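Local structure of KLLA0F20702p (Kluyveromyces lactis, 5Y5A) at residues Arg478-Tyr482 and Asp514-Gly518; Ile272-Thr276 and Met374-Ile378. The protein is an Est1 telomerase subunit, here its mostly helical N-terminal part, that probably recruits telomerase to chromosome ends by binding Cdc13. One frame throughout, in Å; residues are numbered along the deposited sequence.

Contact 1 of 2, residues Arg478-Tyr482 and Asp514-Gly518; sequences RDYFY and DRLVG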
ATOM      1  N   ARG A 478      13.826 -15.024  14.259  1.00 61.48           N
ATOM      2  CA  ARG A 478      13.146 -13.996  15.033  1.00 55.82           C
ATOM      3  C   ARG A 478      11.793 -14.495  15.516  1.00 61.74           C
ATOM      4  O   ARG A 478      11.329 -15.558  15.099  1.00 66.81           O
ATOM      5  CB  ARG A 478      12.958 -12.751  14.189  1.00 59.38           C
ATOM      6  CG  ARG A 478      12.156 -13.029  12.940  1.00 53.14           C
ATOM      7  CD  ARG A 478      11.945 -11.767  12.178  1.00 52.34           C
ATOM      8  NE  ARG A 478      11.259 -11.987  10.911  1.00 49.49           N
ATOM      9  CZ  ARG A 478      10.820 -10.995  10.152  1.00 49.45           C
ATOM     10  NH1 ARG A 478      10.998  -9.745  10.564  1.00 47.48           N
ATOM     11  NH2 ARG A 478      10.207 -11.241   9.000  1.00 44.97           N
ATOM     12  N   ASP A 479      11.144 -13.716  16.374  1.00 64.42           N
ATOM     13  CA  ASP A 479       9.902 -14.165  16.991  1.00 65.48           C
ATOM     14  C   ASP A 479       8.673 -13.405  16.513  1.00 60.76           C
ATOM     15  O   ASP A 479       7.544 -13.789  16.832  1.00 56.02           O
ATOM     16  CB  ASP A 479      10.017 -14.068  18.511  1.00 75.42           C
ATOM     17  CG  ASP A 479      11.004 -15.069  19.074  1.00 86.27           C
ATOM     18  OD1 ASP A 479      11.204 -16.120  18.429  1.00 91.15           O
ATOM     19  OD2 ASP A 479      11.582 -14.808  20.149  1.00 90.34           O
ATOM     20  N   TYR A 480       8.886 -12.348  15.733  1.00 53.78           N
ATOM     21  CA  TYR A 480       7.777 -11.526  15.262  1.00 49.66           C
ATOM     22  C   TYR A 480       8.163 -10.663  14.067  1.00 52.82           C
ATOM     23  O   TYR A 480       9.346 -10.505  13.754  1.00 55.87           O
ATOM     24  CB  TYR A 480       7.248 -10.640  16.400  1.00 53.99           C
ATOM     25  CG  TYR A 480       8.259  -9.666  16.982  1.00 58.47           C
ATOM     26  CD1 TYR A 480       8.401  -8.386  16.458  1.00 53.86           C
ATOM     27  CD2 TYR A 480       9.060 -10.022  18.067  1.00 60.23           C
ATOM     28  CE1 TYR A 480       9.312  -7.491  16.985  1.00 53.44           C
ATOM     29  CE2 TYR A 480       9.979  -9.129  18.600  1.00 59.99           C
ATOM     30  CZ  TYR A 480      10.099  -7.865  18.055  1.00 59.91           C
ATOM     31  OH  TYR A 480      11.009  -6.969  18.580  1.00 59.83           O
ATOM     32  N   PHE A 481       7.152 -10.109  13.402  1.00 50.32           N
ATOM     33  CA  PHE A 481       7.361  -9.246  12.243  1.00 50.33           C
ATOM     34  C   PHE A 481       7.808  -7.845  12.654  1.00 50.82           C
ATOM     35  O   PHE A 481       7.383  -7.331  13.690  1.00 49.01           O
ATOM     36  CB  PHE A 481       6.081  -9.148  11.406  1.00 51.89           C
ATOM     37  CG  PHE A 481       5.964 -10.197  10.336  1.00 50.72           C
ATOM     38  CD1 PHE A 481       6.831 -11.279  10.303  1.00 49.73           C
ATOM     39  CD2 PHE A 481       4.993 -10.089   9.352  1.00 46.93           C
ATOM     40  CE1 PHE A 481       6.721 -12.237   9.319  1.00 46.80           C
ATOM     41  CE2 PHE A 481       4.877 -11.048   8.363  1.00 43.75           C
ATOM     42  CZ  PHE A 481       5.745 -12.122   8.345  1.00 46.28           C
ATOM     43  N   TYR A 482       8.663  -7.234  11.836  1.00 53.28           N
ATOM     44  CA  TYR A 482       9.100  -5.859  12.063  1.00 47.75           C
ATOM     45  C   TYR A 482       8.228  -4.889  11.255  1.00 48.44           C
ATOM     46  O   TYR A 482       7.389  -5.320  10.454  1.00 42.06           O
ATOM     47  CB  TYR A 482      10.581  -5.694  11.700  1.00 42.10           C
ATOM     48  CG  TYR A 482      11.514  -6.577  12.505  1.00 49.52           C
ATOM     49  CD1 TYR A 482      11.174  -6.997  13.784  1.00 56.12           C
ATOM     50  CD2 TYR A 482      12.727  -7.002  11.981  1.00 45.69           C
ATOM     51  CE1 TYR A 482      12.018  -7.812  14.518  1.00 55.93           C
ATOM     52  CE2 TYR A 482      13.582  -7.815  12.714  1.00 48.23           C
ATOM     53  CZ  TYR A 482      13.218  -8.216  13.978  1.00 54.31           C
ATOM     54  OH  TYR A 482      14.054  -9.026  14.704  1.00 62.04           O
ATOM     55  N   ASP A 514      -0.913 -11.956  16.354  1.00 61.93           N
ATOM     56  CA  ASP A 514      -0.264 -10.815  16.989  1.00 60.41           C
ATOM     57  C   ASP A 514       1.205 -10.718  16.575  1.00 58.12           C
ATOM     58  O   ASP A 514       1.719  -9.616  16.373  1.00 56.50           O
ATOM     59  CB  ASP A 514      -0.394 -10.892  18.513  1.00 62.95           C
ATOM     60  CG  ASP A 514      -1.733 -10.363  19.010  1.00 70.63           C
ATOM     61  OD1 ASP A 514      -2.453  -9.713  18.222  1.00 71.95           O
ATOM     62  OD2 ASP A 514      -2.063 -10.585  20.194  1.00 75.83           O
ATOM     63  N   ARG A 515       1.871 -11.865  16.437  1.00 57.01           N
ATOM     64  CA  ARG A 515       3.276 -11.892  16.015  1.00 57.94           C
ATOM     65  C   ARG A 515       3.466 -11.247  14.666  1.00 54.21           C
ATOM     66  O   ARG A 515       4.468 -10.569  14.425  1.00 50.29           O
ATOM     67  CB  ARG A 515       3.814 -13.322  15.938  1.00 60.20           C
ATOM     68  CG  ARG A 515       3.860 -14.034  17.243  1.00 64.39           C
ATOM     69  CD  ARG A 515       4.641 -15.322  17.123  1.00 62.38           C
ATOM     70  NE  ARG A 515       4.722 -15.971  18.419  1.00 61.64           N
ATOM     71  CZ  ARG A 515       5.563 -15.600  19.373  1.00 69.42           C
ATOM     72  NH1 ARG A 515       6.394 -14.586  19.164  1.00 67.10           N
ATOM     73  NH2 ARG A 515       5.578 -16.246  20.533  1.00 73.44           N
ATOM     74  N   LEU A 516       2.501 -11.481  13.782  1.00 54.68           N
ATOM     75  CA  LEU A 516       2.593 -11.009  12.407  1.00 57.35           C
ATOM     76  C   LEU A 516       2.117  -9.559  12.275  1.00 58.33           C
ATOM     77  O   LEU A 516       2.057  -9.024  11.176  1.00 55.71           O
ATOM     78  CB  LEU A 516       1.798 -11.929  11.474  1.00 53.58           C
ATOM     79  CG  LEU A 516       2.255 -13.400  11.453  1.00 57.14           C
ATOM     80  CD1 LEU A 516       1.470 -14.230  10.441  1.00 53.13           C
ATOM     81  CD2 LEU A 516       3.747 -13.507  11.183  1.00 55.88           C
ATOM     82  N   VAL A 517       1.777  -8.929  13.397  1.00 60.84           N
ATOM     83  CA  VAL A 517       1.545  -7.482  13.410  1.00 55.57           C
ATOM     84  C   VAL A 517       2.407  -6.814  14.476  1.00 51.02           C
ATOM     85  O   VAL A 517       2.036  -5.781  15.021  1.00 50.23           O
ATOM     86  CB  VAL A 517       0.060  -7.113  13.658  1.00 59.15           C
ATOM     87  CG1 VAL A 517      -0.792  -7.455  12.437  1.00 52.53           C
ATOM     88  CG2 VAL A 517      -0.475  -7.776  14.925  1.00 58.97           C
ATOM     89  N   GLY A 518       3.553  -7.421  14.768  1.00 57.87           N
ATOM     90  CA  GLY A 518       4.551  -6.832  15.642  1.00 59.84           C
ATOM     91  C   GLY A 518       4.312  -6.954  17.136  1.00 67.78           C
ATOM     92  O   GLY A 518       5.092  -6.426  17.928  1.00 68.32           O
TER
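A Schellman motif, closing the short helix that ends at Arg515, meets the loop residues Asp479, Tyr480 and Phe481 beside the bound peptide, probably the Cdc13 partner in this complex. Gly518, at positive phi, is its C' residue, and its N-H returns to Arg515 O. That carbonyl has a second donor: Phe481 N lies 2.9 Å from Arg515 O on an almost straight path (175°), from the opposite face of its plane to Gly518 N, so one oxygen serves both turn and loop. Tyr480 CB lies 3.4 Å from Arg515 O, while its hydroxyl turns elsewhere, to Glu529 and Leu524 N. Arg515 runs extended from CG to NE and brings NH1 to Asp479 O, 2.7 Å away; the bond is bent (138°) and the oxygen lies somewhat out of the guanidinium plane, while NE is held by Asp510 O. Leu516, just after the helix, sets CD2 over the centre of the Phe481 ring, 3.6 Å from its centroid, a CH-pi contact. Both side chains also pack on the peptide, Phe481 against an apolar side chain and Leu516 against an aromatic one. Gly518 CA approaches Phe481 O at 3.5 Å in a CA-H...O contact.

Contact 2 of 2, residues Ile272-Thr276 and Met374-Ile378; sequences IPNFT and MYQMI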
ATOM      1  N   ILE A 272      -4.804   0.082 -11.690  1.00 36.79           N
ATOM      2  CA  ILE A 272      -4.108   0.639 -12.839  1.00 42.63           C
ATOM      3  C   ILE A 272      -4.862   1.809 -13.519  1.00 42.99           C
ATOM      4  O   ILE A 272      -4.222   2.783 -13.922  1.00 44.28           O
ATOM      5  CB  ILE A 272      -3.799  -0.483 -13.862  1.00 47.67           C
ATOM      6  CG1 ILE A 272      -2.672  -1.375 -13.334  1.00 45.97           C
ATOM      7  CG2 ILE A 272      -3.407   0.082 -15.221  1.00 49.27           C
ATOM      8  CD1 ILE A 272      -2.514  -2.648 -14.128  1.00 46.26           C
ATOM      9  N   PRO A 273      -6.207   1.725 -13.660  1.00 40.67           N
ATOM     10  CA  PRO A 273      -6.896   2.910 -14.197  1.00 40.38           C
ATOM     11  C   PRO A 273      -6.628   4.193 -13.404  1.00 38.51           C
ATOM     12  O   PRO A 273      -6.398   5.236 -14.009  1.00 38.59           O
ATOM     13  CB  PRO A 273      -8.375   2.523 -14.112  1.00 39.96           C
ATOM     14  CG  PRO A 273      -8.372   1.030 -14.275  1.00 44.05           C
ATOM     15  CD  PRO A 273      -7.096   0.544 -13.626  1.00 40.13           C
ATOM     16  N   ASN A 274      -6.640   4.120 -12.081  1.00 40.39           N
ATOM     17  CA  ASN A 274      -6.372   5.309 -11.272  1.00 42.37           C
ATOM     18  C   ASN A 274      -4.924   5.787 -11.352  1.00 40.84           C
ATOM     19  O   ASN A 274      -4.671   6.989 -11.499  1.00 39.69           O
ATOM     20  CB  ASN A 274      -6.759   5.057  -9.817  1.00 47.74           C
ATOM     21  CG  ASN A 274      -8.234   5.288  -9.570  1.00 51.99           C
ATOM     22  OD1 ASN A 274      -8.664   6.418  -9.342  1.00 52.90           O
ATOM     23  ND2 ASN A 274      -9.021   4.222  -9.630  1.00 51.24           N
ATOM     24  N   PHE A 275      -3.983   4.854 -11.247  1.00 35.46           N
ATOM     25  CA  PHE A 275      -2.571   5.132 -11.505  1.00 36.26           C
ATOM     26  C   PHE A 275      -2.378   5.863 -12.840  1.00 41.47           C
ATOM     27  O   PHE A 275      -1.635   6.842 -12.936  1.00 37.86           O
ATOM     28  CB  PHE A 275      -1.784   3.819 -11.507  1.00 34.75           C
ATOM     29  CG  PHE A 275      -0.298   3.982 -11.645  1.00 38.17           C
ATOM     30  CD1 PHE A 275       0.489   4.282 -10.535  1.00 36.58           C
ATOM     31  CD2 PHE A 275       0.325   3.786 -12.869  1.00 39.87           C
ATOM     32  CE1 PHE A 275       1.873   4.402 -10.647  1.00 37.96           C
ATOM     33  CE2 PHE A 275       1.715   3.904 -12.990  1.00 37.12           C
ATOM     34  CZ  PHE A 275       2.485   4.214 -11.873  1.00 34.54           C
ATOM     35  N   THR A 276      -3.069   5.376 -13.866  1.00 39.91           N
ATOM     36  CA  THR A 276      -2.961   5.918 -15.219  1.00 40.27           C
ATOM     37  C   THR A 276      -3.627   7.292 -15.326  1.00 41.45           C
ATOM     38  O   THR A 276      -3.133   8.180 -16.020  1.00 40.58           O
ATOM     39  CB  THR A 276      -3.592   4.950 -16.231  1.00 39.27           C
ATOM     40  OG1 THR A 276      -2.962   3.674 -16.093  1.00 37.20           O
ATOM     41  CG2 THR A 276      -3.413   5.441 -17.659  1.00 40.86           C
ATOM     42  N   MET A 374       4.418  -2.036 -12.372  1.00 35.27           N
ATOM     43  CA  MET A 374       3.380  -1.259 -13.054  1.00 40.61           C
ATOM     44  C   MET A 374       3.768  -1.130 -14.532  1.00 39.55           C
ATOM     45  O   MET A 374       2.954  -1.371 -15.424  1.00 37.73           O
ATOM     46  CB  MET A 374       3.205   0.126 -12.422  1.00 30.42           C
ATOM     47  CG  MET A 374       2.759   0.103 -10.955  1.00 29.91           C
ATOM     48  SD  MET A 374       1.178  -0.745 -10.699  1.00 40.77           S
ATOM     49  CE  MET A 374       0.031   0.487 -11.322  1.00 37.44           C
ATOM     50  N   TYR A 375       5.023  -0.750 -14.768  1.00 35.38           N
ATOM     51  CA  TYR A 375       5.573  -0.639 -16.115  1.00 41.15           C
ATOM     52  C   TYR A 375       5.322  -1.907 -16.944  1.00 41.93           C
ATOM     53  O   TYR A 375       4.917  -1.821 -18.104  1.00 47.17           O
ATOM     54  CB  TYR A 375       7.088  -0.346 -16.055  1.00 36.65           C
ATOM     55  CG  TYR A 375       7.758  -0.148 -17.411  1.00 33.55           C
ATOM     56  CD1 TYR A 375       7.999  -1.223 -18.255  1.00 33.93           C
ATOM     57  CD2 TYR A 375       8.157   1.119 -17.837  1.00 41.91           C
ATOM     58  CE1 TYR A 375       8.595  -1.055 -19.485  1.00 38.10           C
ATOM     59  CE2 TYR A 375       8.762   1.296 -19.076  1.00 43.04           C
ATOM     60  CZ  TYR A 375       8.980   0.199 -19.889  1.00 43.01           C
ATOM     61  OH  TYR A 375       9.579   0.346 -21.113  1.00 50.02           O
ATOM     62  N   GLN A 376       5.577  -3.074 -16.363  1.00 40.11           N
ATOM     63  CA  GLN A 376       5.458  -4.320 -17.125  1.00 41.44           C
ATOM     64  C   GLN A 376       4.010  -4.660 -17.404  1.00 40.00           C
ATOM     65  O   GLN A 376       3.696  -5.190 -18.462  1.00 44.21           O
ATOM     66  CB  GLN A 376       6.144  -5.477 -16.392  1.00 38.95           C
ATOM     67  CG  GLN A 376       7.645  -5.266 -16.187  1.00 39.08           C
ATOM     68  CD  GLN A 376       8.333  -6.510 -15.675  1.00 49.59           C
ATOM     69  OE1 GLN A 376       9.331  -6.957 -16.243  1.00 53.63           O
ATOM     70  NE2 GLN A 376       7.793  -7.089 -14.604  1.00 56.92           N
ATOM     71  N   MET A 377       3.121  -4.359 -16.464  1.00 38.31           N
ATOM     72  CA  MET A 377       1.704  -4.621 -16.702  1.00 43.29           C
ATOM     73  C   MET A 377       1.133  -3.642 -17.716  1.00 41.18           C
ATOM     74  O   MET A 377       0.297  -4.010 -18.527  1.00 44.22           O
ATOM     75  CB  MET A 377       0.900  -4.552 -15.410  1.00 42.76           C
ATOM     76  CG  MET A 377       1.193  -5.676 -14.439  1.00 45.36           C
ATOM     77  SD  MET A 377       0.270  -5.420 -12.919  1.00 56.58           S
ATOM     78  CE  MET A 377      -1.355  -5.961 -13.427  1.00 74.44           C
ATOM     79  N   ILE A 378       1.601  -2.399 -17.677  1.00 40.98           N
ATOM     80  CA  ILE A 378       1.029  -1.357 -18.528  1.00 44.97           C
ATOM     81  C   ILE A 378       1.582  -1.424 -19.953  1.00 39.20           C
ATOM     82  O   ILE A 378       0.830  -1.292 -20.920  1.00 47.49           O
ATOM     83  CB  ILE A 378       1.276   0.049 -17.914  1.00 45.02           C
ATOM     84  CG1 ILE A 378       0.363   0.248 -16.694  1.00 35.88           C
ATOM     85  CG2 ILE A 378       1.038   1.143 -18.945  1.00 42.26           C
ATOM     86  CD1 ILE A 378       0.724   1.445 -15.825  1.00 33.93           C
TER
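Segments 272-276 and 374-378, on helices 271-279 and 339-379, cross nearly at right angles, their axes 11.8 Å apart at a signed angle of -103°, and the closest CA pair is Ile272 and Met374. No hydrogen bond spans the gap; the join is apolar. Met374, bent at both chi2 and chi3, curls its methyl over one face of the Phe275 ring, displaced toward the rim, and Met374 CE lies 3.5 Å from Phe275 CG. Met374 SD stands farther off, 5.0 Å from the Phe275 ring centroid and almost on the normal, which makes this a Met-aromatic contact as well as a CH-pi one. In this mostly helical Est1 fold, related to TPR proteins, Val259 of helix 251-263 and Ile325 of helix 318-325 pack on both Phe275 and Met374. With CG anti to the backbone N (chi1 -175°), the Phe275 ring is carried out between Met374 and Ile378, its CD2 3.8 Å from Ile378 CD1. Replacing Phe275 with an alanine would probably leave the Met374 methyl without its aromatic face and open a gap beside Ile378. The CG1-CD1 branch of Ile272 runs past Met374 and ends at the exposed Met377, Ile272 CD1 lying 3.6 Å from Met377 CE; the other branch, CG2, faces Ile378 CG1.

Followed from the N terminus, the chain first reaches 272-276, and contact 2 closes when 374-378 returns to it after 97 intervening residues, 70 of them helical. Contact 1 opens only later, at 478-482, and closes at 514-518 across a shorter, mostly non-helical excursion of 31 residues. The two loops therefore run in series, neither enclosing nor crossing the other. Contact 2 ties helix 271-279 to the C-terminal end of the long helix 339-379, whereas contact 1 joins the loop before helix 483-487 to the end of helix 512-515. They lie on opposite sides of the chain's centre, their own centres 32 Å apart and their nearest atoms about 22 Å apart.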